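Local coordinates for odorant binding protein, antennal (PDB 3R1P) that probably binds and carries odorant molecules in the mosquito antenna, as a secreted all-helical protein of the PBP/GOBP family, at residues S25-S28 with E29-R33. Sequence-based numbering, arbitrary orientation.
Sequences SGAS and EEQLR
Ser28 and Gln31 exchange hydrogen bonds in both directions at the start of helix 29-32. The backbone N-H of Gln31, which in the first turn lacks the usual i-4 helical carbonyl, points to Ser28 OG, with 3.1 Å between N and OG. Ser28 suits the N-cap because its short side chain carries an acceptor close to the main chain; with OG between its own backbone N and carbonyl carbon (chi1 70°), the hydroxyl faces the first turn. In return, Ser28 N donates to Gln31 OE1 at 3.0 Å along a nearly straight path (169° at the hydrogen). The donor lies 23° off the plane of the amide carbonyl. Gln31 is long enough to reach back: CG sits beside its backbone N and the chain then runs extended, passing alongside Ser28 OG. Ser28 OG also gives a weak bond to Gln31 OE1 at 3.4 Å, so one amide oxygen accepts from both donors of the serine.

This reciprocal pairing is a capping box, placed where the chain leaves helix 11-25 through Gly26, whose positive phi suits a residue without a side chain, and enters the next helix. The first full helical bond follows, from Leu32 N to Ser28 O at 3.2 Å. Ala27, small enough to sit against Ala45 of helix 44-56, sets CB 4.2 Å from Leu32 CD2. Buried Leu32 fills the apolar side against Ile22 and Tyr49; its side chain lies about 7 Å from a bound palmitic acid. The carboxylate of exposed Glu29 suits a helix N-terminus, and its bent chain brings OE2 to His18 NE2 in a hydrogen bond.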
ATOM      1  N   SER A  25       0.629   5.082  11.070  1.00 39.11           N
ATOM      2  CA  SER A  25       0.134   6.159  10.223  1.00 38.68           C
ATOM      3  C   SER A  25      -0.879   7.046  10.914  1.00 42.96           C
ATOM      4  O   SER A  25      -0.968   8.231  10.597  1.00 43.15           O
ATOM      5  CB  SER A  25      -0.460   5.594   8.939  1.00 42.55           C
ATOM      6  OG  SER A  25      -1.604   4.792   9.192  1.00 49.10           O
ATOM      7  N   GLY A  26      -1.649   6.467  11.828  1.00 39.77           N
ATOM      8  CA  GLY A  26      -2.711   7.183  12.525  1.00 40.07           C
ATOM      9  C   GLY A  26      -3.941   7.339  11.651  1.00 45.16           C
ATOM     10  O   GLY A  26      -4.658   8.340  11.761  1.00 45.10           O
ATOM     11  N   ALA A  27      -4.178   6.350  10.755  1.00 42.52           N
ATOM     12  CA  ALA A  27      -5.325   6.311   9.842  1.00 42.45           C
ATOM     13  C   ALA A  27      -6.474   5.524  10.471  1.00 46.14           C
ATOM     14  O   ALA A  27      -6.260   4.464  11.076  1.00 44.73           O
ATOM     15  CB  ALA A  27      -4.932   5.697   8.509  1.00 42.80           C
ATOM     16  N   SER A  28      -7.692   6.053  10.326  1.00 42.83           N
ATOM     17  CA  SER A  28      -8.881   5.437  10.901  1.00 42.84           C
ATOM     18  C   SER A  28      -9.353   4.262  10.049  1.00 47.11           C
ATOM     19  O   SER A  28      -9.027   4.198   8.858  1.00 46.44           O
ATOM     20  CB  SER A  28      -9.989   6.475  11.041  1.00 46.17           C
ATOM     21  OG  SER A  28     -10.495   6.858   9.774  1.00 52.84           O
ATOM     22  N   GLU A  29     -10.148   3.352  10.643  1.00 43.56           N
ATOM     23  CA  GLU A  29     -10.727   2.220   9.917  1.00 43.06           C
ATOM     24  C   GLU A  29     -11.617   2.723   8.775  1.00 46.43           C
ATOM     25  O   GLU A  29     -11.553   2.167   7.682  1.00 45.44           O
ATOM     26  CB  GLU A  29     -11.496   1.282  10.854  1.00 44.49           C
ATOM     27  CG  GLU A  29     -10.602   0.276  11.565  1.00 54.77           C
ATOM     28  CD  GLU A  29     -10.203  -0.982  10.807  1.00 71.51           C
ATOM     29  OE1 GLU A  29     -10.710  -1.204   9.684  1.00 64.62           O
ATOM     30  OE2 GLU A  29      -9.400  -1.768  11.357  1.00 66.91           O
ATOM     31  N   GLU A  30     -12.368   3.828   9.012  1.00 43.09           N
ATOM     32  CA  GLU A  30     -13.252   4.482   8.042  1.00 42.44           C
ATOM     33  C   GLU A  30     -12.470   4.950   6.824  1.00 43.22           C
ATOM     34  O   GLU A  30     -12.948   4.771   5.708  1.00 42.30           O
ATOM     35  CB  GLU A  30     -13.955   5.705   8.661  1.00 44.20           C
ATOM     36  CG  GLU A  30     -15.031   5.422   9.683  1.00 58.51           C
ATOM     37  CD  GLU A  30     -16.436   5.649   9.172  1.00 82.40           C
ATOM     38  OE1 GLU A  30     -16.641   6.514   8.289  1.00 75.10           O
ATOM     39  OE2 GLU A  30     -17.351   5.001   9.723  1.00 78.88           O
ATOM     40  N   GLN A  31     -11.281   5.564   7.038  1.00 38.06           N
ATOM     41  CA  GLN A  31     -10.408   6.078   5.967  1.00 36.23           C
ATOM     42  C   GLN A  31      -9.890   4.948   5.085  1.00 38.67           C
ATOM     43  O   GLN A  31      -9.841   5.105   3.870  1.00 38.88           O
ATOM     44  CB  GLN A  31      -9.237   6.888   6.545  1.00 37.05           C
ATOM     45  CG  GLN A  31      -9.618   8.315   6.926  1.00 38.62           C
ATOM     46  CD  GLN A  31      -8.568   9.024   7.756  1.00 47.48           C
ATOM     47  OE1 GLN A  31      -7.774   8.412   8.485  1.00 37.83           O
ATOM     48  NE2 GLN A  31      -8.582  10.350   7.697  1.00 39.42           N
ATOM     49  N   LEU A  32      -9.530   3.810   5.691  1.00 33.84           N
ATOM     50  CA  LEU A  32      -9.011   2.646   4.968  1.00 33.11           C
ATOM     51  C   LEU A  32     -10.115   1.852   4.281  1.00 35.47           C
ATOM     52  O   LEU A  32      -9.918   1.380   3.157  1.00 33.39           O
ATOM     53  CB  LEU A  32      -8.212   1.738   5.910  1.00 33.11           C
ATOM     54  CG  LEU A  32      -7.008   2.376   6.603  1.00 37.05           C
ATOM     55  CD1 LEU A  32      -6.400   1.416   7.572  1.00 36.99           C
ATOM     56  CD2 LEU A  32      -5.974   2.860   5.589  1.00 36.54           C
ATOM     57  N   ARG A  33     -11.287   1.756   4.944  1.00 32.06           N
ATOM     58  CA  ARG A  33     -12.482   1.045   4.471  1.00 31.26           C
ATOM     59  C   ARG A  33     -13.048   1.542   3.151  1.00 33.94           C
ATOM     60  O   ARG A  33     -13.900   0.871   2.559  1.00 33.07           O
ATOM     61  CB  ARG A  33     -13.547   0.985   5.554  1.00 31.35           C
ATOM     62  CG  ARG A  33     -13.317  -0.232   6.414  1.00 42.35           C
ATOM     63  CD  ARG A  33     -14.497  -0.489   7.293  1.00 52.23           C
ATOM     64  NE  ARG A  33     -14.594  -1.890   7.721  1.00 61.56           N
ATOM     65  CZ  ARG A  33     -15.679  -2.651   7.593  1.00 75.70           C
ATOM     66  NH1 ARG A  33     -16.759  -2.184   6.973  1.00 55.76           N
ATOM     67  NH2 ARG A  33     -15.683  -3.895   8.056  1.00 65.56           N
TER